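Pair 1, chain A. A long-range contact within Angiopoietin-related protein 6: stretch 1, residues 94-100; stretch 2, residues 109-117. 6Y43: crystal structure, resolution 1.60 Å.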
# COMPACT_ATOMS: atom_id res chain seq x y z
N ASP A 94 16.36 -4.77 3.48
CA ASP A 94 15.31 -5.50 2.77
C ASP A 94 14.00 -5.42 3.54
O ASP A 94 13.98 -5.27 4.77
CB ASP A 94 15.72 -6.96 2.57
CG ASP A 94 16.73 -7.13 1.46
OD1 ASP A 94 16.48 -6.63 0.34
OD2 ASP A 94 17.78 -7.76 1.71
N HIS A 95 12.89 -5.51 2.80
CA HIS A 95 11.57 -5.39 3.38
C HIS A 95 10.63 -6.42 2.79
O HIS A 95 10.70 -6.74 1.61
CB HIS A 95 10.97 -4.00 3.15
CG HIS A 95 11.57 -2.96 4.02
ND1 HIS A 95 12.77 -2.35 3.72
CD2 HIS A 95 11.17 -2.44 5.20
CE1 HIS A 95 13.07 -1.48 4.67
NE2 HIS A 95 12.11 -1.51 5.58
N GLU A 96 9.71 -6.89 3.63
CA GLU A 96 8.58 -7.69 3.21
C GLU A 96 7.37 -6.79 3.03
O GLU A 96 7.12 -5.89 3.86
CB GLU A 96 8.27 -8.78 4.24
CG GLU A 96 7.10 -9.65 3.87
CD GLU A 96 6.90 -10.80 4.83
OE1 GLU A 96 7.59 -10.83 5.89
OE2 GLU A 96 6.04 -11.67 4.53
N LEU A 97 6.63 -7.01 1.95
CA LEU A 97 5.35 -6.36 1.72
C LEU A 97 4.23 -7.34 2.02
O LEU A 97 4.24 -8.47 1.51
CB LEU A 97 5.23 -5.90 0.28
CG LEU A 97 3.88 -5.39 -0.18
CD1 LEU A 97 3.60 -4.03 0.46
CD2 LEU A 97 3.93 -5.22 -1.69
N LEU A 98 3.26 -6.90 2.82
CA LEU A 98 2.06 -7.65 3.11
C LEU A 98 0.86 -6.87 2.59
O LEU A 98 0.74 -5.67 2.84
CB LEU A 98 1.91 -7.88 4.63
CG LEU A 98 0.63 -8.54 5.11
CD1 LEU A 98 0.54 -9.96 4.62
CD2 LEU A 98 0.60 -8.50 6.64
N VAL A 99 0.01 -7.54 1.81
CA VAL A 99 -1.23 -6.94 1.32
C VAL A 99 -2.36 -7.66 2.01
O VAL A 99 -2.43 -8.90 1.97
CB VAL A 99 -1.36 -7.03 -0.21
CG1 VAL A 99 -2.69 -6.50 -0.64
CG2 VAL A 99 -0.24 -6.24 -0.90
N LEU A 100 -3.25 -6.90 2.63
CA LEU A 100 -4.38 -7.46 3.36
C LEU A 100 -5.65 -7.02 2.65
O LEU A 100 -5.82 -5.83 2.37
CB LEU A 100 -4.40 -6.96 4.80
CG LEU A 100 -3.20 -7.31 5.67
CD1 LEU A 100 -3.38 -6.69 7.04
CD2 LEU A 100 -3.04 -8.82 5.81
N ALA A 109 -8.05 -12.14 2.81
CA ALA A 109 -6.96 -12.81 2.12
C ALA A 109 -5.70 -11.97 2.23
O ALA A 109 -5.74 -10.76 2.50
CB ALA A 109 -7.33 -13.07 0.65
N ARG A 110 -4.55 -12.63 2.03
CA ARG A 110 -3.27 -11.99 2.22
C ARG A 110 -2.30 -12.37 1.11
O ARG A 110 -2.27 -13.51 0.66
CB ARG A 110 -2.66 -12.38 3.58
CG ARG A 110 -3.63 -12.27 4.71
CD ARG A 110 -2.96 -12.61 6.03
NE ARG A 110 -3.90 -12.66 7.14
CZ ARG A 110 -3.60 -13.12 8.35
NH1 ARG A 110 -2.38 -13.55 8.60
NH2 ARG A 110 -4.52 -13.13 9.31
N ALA A 111 -1.48 -11.40 0.71
CA ALA A 111 -0.37 -11.61 -0.21
C ALA A 111 0.91 -11.11 0.45
O ALA A 111 0.89 -10.10 1.17
CB ALA A 111 -0.59 -10.90 -1.54
N HIS A 112 2.00 -11.85 0.26
CA HIS A 112 3.30 -11.50 0.79
C HIS A 112 4.32 -11.45 -0.35
O HIS A 112 4.29 -12.31 -1.24
CB HIS A 112 3.81 -12.51 1.83
CG HIS A 112 2.83 -12.86 2.90
ND1 HIS A 112 1.74 -13.68 2.68
CD2 HIS A 112 2.80 -12.53 4.21
CE1 HIS A 112 1.06 -13.81 3.81
NE2 HIS A 112 1.68 -13.13 4.75
N TYR A 113 5.22 -10.47 -0.29
CA TYR A 113 6.36 -10.38 -1.20
C TYR A 113 7.63 -10.22 -0.38
O TYR A 113 7.75 -9.29 0.42
CB TYR A 113 6.20 -9.22 -2.20
CG TYR A 113 4.95 -9.40 -3.02
CD1 TYR A 113 3.72 -9.01 -2.51
CD2 TYR A 113 4.97 -10.05 -4.26
CE1 TYR A 113 2.56 -9.21 -3.23
CE2 TYR A 113 3.80 -10.25 -4.98
CZ TYR A 113 2.60 -9.84 -4.47
OH TYR A 113 1.43 -10.07 -5.17
N ASP A 114 8.56 -11.16 -0.56
CA ASP A 114 9.81 -11.17 0.18
C ASP A 114 10.80 -10.28 -0.57
O ASP A 114 11.65 -10.73 -1.32
CB ASP A 114 10.33 -12.59 0.34
CG ASP A 114 9.49 -13.40 1.32
OD1 ASP A 114 8.61 -12.83 1.98
OD2 ASP A 114 9.73 -14.61 1.45
N GLY A 115 10.65 -8.99 -0.35
CA GLY A 115 11.41 -8.02 -1.09
C GLY A 115 10.45 -6.99 -1.62
O GLY A 115 9.47 -7.32 -2.29
N PHE A 116 10.73 -5.73 -1.34
CA PHE A 116 9.86 -4.64 -1.78
C PHE A 116 10.69 -3.37 -1.69
O PHE A 116 11.25 -3.07 -0.63
CB PHE A 116 8.58 -4.54 -0.92
CG PHE A 116 7.82 -3.25 -1.14
CD1 PHE A 116 7.10 -3.06 -2.30
CD2 PHE A 116 7.85 -2.22 -0.21
CE1 PHE A 116 6.41 -1.88 -2.53
CE2 PHE A 116 7.18 -1.04 -0.46
CZ PHE A 116 6.47 -0.86 -1.61
N SER A 117 10.78 -2.64 -2.78
CA SER A 117 11.44 -1.34 -2.74
C SER A 117 10.96 -0.51 -3.91
O SER A 117 10.34 -1.01 -4.85
CB SER A 117 12.96 -1.47 -2.76
OG SER A 117 13.38 -1.93 -4.02
O HOH W 1 13.54 -5.35 0.00

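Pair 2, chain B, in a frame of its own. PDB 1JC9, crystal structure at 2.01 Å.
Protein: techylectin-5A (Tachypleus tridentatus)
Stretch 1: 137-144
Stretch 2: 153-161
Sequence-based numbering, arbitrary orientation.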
# COMPACT_ATOMS: atom_id res chain seq x y z
N ARG B 137 11.08 -0.20 13.35
CA ARG B 137 11.86 -1.43 13.25
C ARG B 137 11.82 -1.96 11.83
O ARG B 137 11.26 -1.32 10.95
CB ARG B 137 11.41 -2.49 14.27
CG ARG B 137 9.98 -2.98 14.23
CD ARG B 137 9.95 -4.19 15.16
NE ARG B 137 8.64 -4.75 15.43
CZ ARG B 137 7.79 -4.28 16.34
NH1 ARG B 137 8.11 -3.22 17.07
NH2 ARG B 137 6.64 -4.91 16.56
N ASN B 138 12.43 -3.12 11.60
CA ASN B 138 12.49 -3.66 10.25
C ASN B 138 11.27 -4.48 9.84
O ASN B 138 10.94 -5.49 10.46
CB ASN B 138 13.77 -4.48 10.08
CG ASN B 138 14.09 -4.78 8.63
OD1 ASN B 138 13.82 -3.97 7.74
ND2 ASN B 138 14.67 -5.94 8.38
N TYR B 139 10.61 -4.04 8.78
CA TYR B 139 9.41 -4.70 8.28
C TYR B 139 9.53 -5.21 6.85
O TYR B 139 10.37 -4.76 6.08
CB TYR B 139 8.21 -3.74 8.28
CG TYR B 139 7.67 -3.37 9.64
CD1 TYR B 139 8.25 -2.35 10.39
CD2 TYR B 139 6.58 -4.05 10.17
CE1 TYR B 139 7.75 -2.02 11.65
CE2 TYR B 139 6.08 -3.73 11.42
CZ TYR B 139 6.67 -2.72 12.16
OH TYR B 139 6.16 -2.43 13.40
N MET B 140 8.68 -6.17 6.53
CA MET B 140 8.60 -6.70 5.17
C MET B 140 7.18 -6.32 4.76
O MET B 140 6.30 -6.20 5.62
CB MET B 140 8.78 -8.22 5.13
CG MET B 140 7.76 -9.03 5.91
SD MET B 140 7.94 -10.81 5.59
CE MET B 140 9.65 -11.06 6.01
N ILE B 141 6.96 -6.10 3.47
CA ILE B 141 5.63 -5.75 3.01
C ILE B 141 5.09 -6.88 2.16
O ILE B 141 5.83 -7.49 1.39
CB ILE B 141 5.63 -4.42 2.19
CG1 ILE B 141 4.21 -4.12 1.71
CG2 ILE B 141 6.57 -4.52 1.00
CD1 ILE B 141 4.06 -2.76 1.07
N ARG B 142 3.81 -7.18 2.32
CA ARG B 142 3.19 -8.23 1.53
C ARG B 142 2.04 -7.66 0.72
O ARG B 142 1.23 -6.89 1.23
CB ARG B 142 2.68 -9.35 2.45
CG ARG B 142 1.85 -10.40 1.72
CD ARG B 142 1.46 -11.59 2.61
NE ARG B 142 0.49 -12.43 1.92
CZ ARG B 142 0.66 -13.72 1.64
NH1 ARG B 142 1.77 -14.34 2.00
NH2 ARG B 142 -0.29 -14.38 0.98
N PHE B 143 1.98 -8.04 -0.56
CA PHE B 143 0.90 -7.61 -1.44
C PHE B 143 -0.00 -8.81 -1.69
O PHE B 143 0.47 -9.86 -2.12
CB PHE B 143 1.42 -7.14 -2.81
CG PHE B 143 2.19 -5.84 -2.77
CD1 PHE B 143 3.55 -5.83 -2.48
CD2 PHE B 143 1.56 -4.64 -3.07
CE1 PHE B 143 4.27 -4.63 -2.49
CE2 PHE B 143 2.27 -3.44 -3.08
CZ PHE B 143 3.63 -3.44 -2.79
N ASP B 144 -1.29 -8.68 -1.40
CA ASP B 144 -2.24 -9.76 -1.65
C ASP B 144 -3.14 -9.28 -2.78
O ASP B 144 -3.84 -8.28 -2.64
CB ASP B 144 -3.05 -10.09 -0.40
CG ASP B 144 -2.28 -10.97 0.57
OD1 ASP B 144 -1.72 -11.99 0.12
OD2 ASP B 144 -2.23 -10.66 1.77
N ARG B 153 -2.69 -14.14 -5.99
CA ARG B 153 -1.24 -14.13 -6.09
C ARG B 153 -0.75 -13.21 -4.98
O ARG B 153 -1.51 -12.40 -4.46
CB ARG B 153 -0.79 -13.58 -7.45
CG ARG B 153 -1.16 -14.45 -8.65
CD ARG B 153 -0.33 -15.73 -8.72
NE ARG B 153 -0.53 -16.42 -10.00
CZ ARG B 153 -1.63 -17.09 -10.32
NH1 ARG B 153 -2.64 -17.18 -9.46
NH2 ARG B 153 -1.73 -17.66 -11.52
N TYR B 154 0.52 -13.35 -4.59
CA TYR B 154 1.08 -12.50 -3.55
C TYR B 154 2.53 -12.20 -3.89
O TYR B 154 3.15 -12.90 -4.70
CB TYR B 154 1.00 -13.18 -2.18
CG TYR B 154 2.00 -14.31 -2.00
CD1 TYR B 154 1.82 -15.53 -2.64
CD2 TYR B 154 3.15 -14.12 -1.24
CE1 TYR B 154 2.78 -16.54 -2.55
CE2 TYR B 154 4.12 -15.13 -1.14
CZ TYR B 154 3.93 -16.33 -1.80
OH TYR B 154 4.89 -17.32 -1.72
N ALA B 155 3.06 -11.15 -3.27
CA ALA B 155 4.44 -10.75 -3.47
C ALA B 155 4.92 -10.22 -2.13
O ALA B 155 4.19 -9.53 -1.42
CB ALA B 155 4.54 -9.65 -4.52
N ILE B 156 6.15 -10.59 -1.77
CA ILE B 156 6.74 -10.16 -0.51
C ILE B 156 8.02 -9.41 -0.83
O ILE B 156 8.77 -9.80 -1.73
CB ILE B 156 7.14 -11.38 0.36
CG1 ILE B 156 5.93 -12.29 0.60
CG2 ILE B 156 7.73 -10.90 1.69
CD1 ILE B 156 4.89 -11.72 1.52
N TYR B 157 8.26 -8.31 -0.11
CA TYR B 157 9.48 -7.54 -0.28
C TYR B 157 10.03 -7.29 1.11
O TYR B 157 9.33 -6.76 1.98
CB TYR B 157 9.21 -6.19 -0.96
CG TYR B 157 8.81 -6.30 -2.40
CD1 TYR B 157 7.48 -6.53 -2.76
CD2 TYR B 157 9.76 -6.21 -3.42
CE1 TYR B 157 7.11 -6.67 -4.09
CE2 TYR B 157 9.40 -6.36 -4.76
CZ TYR B 157 8.08 -6.59 -5.08
OH TYR B 157 7.72 -6.74 -6.40
N GLN B 158 11.29 -7.67 1.33
CA GLN B 158 11.91 -7.45 2.62
C GLN B 158 12.39 -6.02 2.75
O GLN B 158 12.46 -5.28 1.76
CB GLN B 158 13.10 -8.39 2.82
CG GLN B 158 12.73 -9.84 3.00
CD GLN B 158 13.89 -10.65 3.55
OE1 GLN B 158 14.27 -10.50 4.71
NE2 GLN B 158 14.46 -11.52 2.71
N ASP B 159 12.73 -5.64 3.98
CA ASP B 159 13.26 -4.31 4.27
C ASP B 159 12.47 -3.19 3.61
O ASP B 159 13.02 -2.41 2.83
CB ASP B 159 14.72 -4.25 3.83
CG ASP B 159 15.53 -5.45 4.31
OD1 ASP B 159 15.30 -5.90 5.46
OD2 ASP B 159 16.40 -5.93 3.56
N PHE B 160 11.19 -3.10 3.94
CA PHE B 160 10.32 -2.07 3.40
C PHE B 160 10.23 -0.87 4.34
O PHE B 160 9.96 -1.03 5.53
CB PHE B 160 8.91 -2.63 3.18
CG PHE B 160 7.86 -1.58 2.94
CD1 PHE B 160 7.89 -0.79 1.80
CD2 PHE B 160 6.85 -1.37 3.87
CE1 PHE B 160 6.94 0.20 1.58
CE2 PHE B 160 5.88 -0.38 3.67
CZ PHE B 160 5.93 0.41 2.52
N TRP B 161 10.47 0.32 3.80
CA TRP B 161 10.35 1.55 4.57
C TRP B 161 10.40 2.76 3.65
O TRP B 161 10.87 2.67 2.52
CB TRP B 161 11.45 1.66 5.64
CG TRP B 161 12.88 1.51 5.16
CD1 TRP B 161 13.50 0.36 4.74
CD2 TRP B 161 13.88 2.54 5.11
NE1 TRP B 161 14.81 0.61 4.44
CE2 TRP B 161 15.08 1.94 4.66
CE3 TRP B 161 13.88 3.91 5.41
CZ2 TRP B 161 16.27 2.66 4.49
CZ3 TRP B 161 15.07 4.63 5.25
CH2 TRP B 161 16.24 4.00 4.79
O HOH W 2 11.23 -1.29 7.87
O HOH W 3 -3.10 -13.31 -1.84

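Pairs 1 and 2 share an antiparallel two-strand ladder whose second strand ends at a corner, after which the chain continues as a second strand; the N, CA and C atoms of 14 central residues superpose to 0.4 Å. The paired strands run at 164° in pair 1 and 167° in pair 2, and their axes approach to 4.7 Å in both. Four backbone hydrogen bonds are common to both ladders. In pair 1, Leu A97 N donates to Tyr A113 O (3.0 Å) and Tyr A113 N to Leu A97 O (2.9 Å); Ile B141 and Tyr B157 form the matching reciprocal bonds in pair 2. Two residues along, Val A99 and Ala A111 form the second reciprocal pair, as do Phe B143 and Ala B155. Pair 2 adds Phe B160 N to Tyr B139 O (2.8 Å), whereas Phe A116 N lies 3.1 Å from His A95 O at an angle too poor for a bond.

On the face carrying these residues, Leu A97 matches Ile B141 and Tyr A113 matches Tyr B157; beyond the corner, Phe A116 matches Phe B160. Both branched residues fill the space between the two aromatics: Leu A97 CB lies 3.8 Å from Phe A116 CB, while Ile B141 places CD1 over the Phe B160 ring, 3.9 Å from its centroid. Next along, Val A99 packs its CB 4.2 Å from Ala A111 CB. At the equivalent position the larger Phe B143 also reaches Tyr B157, CE1 to CD1 3.7 Å, in a rim-to-rim aromatic pair with planes at 84°.

The face of Leu A98 and His A112 differs more. Leu A98 CD1 sits over the His A112 ring, 3.7 Å from its centroid, and Glu A96 OE2 approaches the ring edge, 3.4 Å from His A112 CD2. In pair 2 these three positions hold Arg B142, Ile B156 and Met B140. The aliphatic part of Arg B142 packs on the isoleucine, CG to Ile B156 CD1 3.3 Å. The arginine's charge is met within its own strand by a salt bridge, Arg B142 NE to Asp B144 OD1 2.9 Å, and Tyr B154 CD2 lies over its guanidinium, 3.5 Å from Arg B142 NH1.

Gly A115 matches Asp B159. The glycine's phi/psi of 130/127 would jam a CB against the preceding carbonyl; Asp B159, at 47/60, accommodates a side chain and accepts a hydrogen bond from Asn B138 ND2 to its OD1 (3.0 Å). In pair 1, water 1 accepts from His A95 N (2.9 Å from its O) and Phe A116 N (3.1 Å from its O).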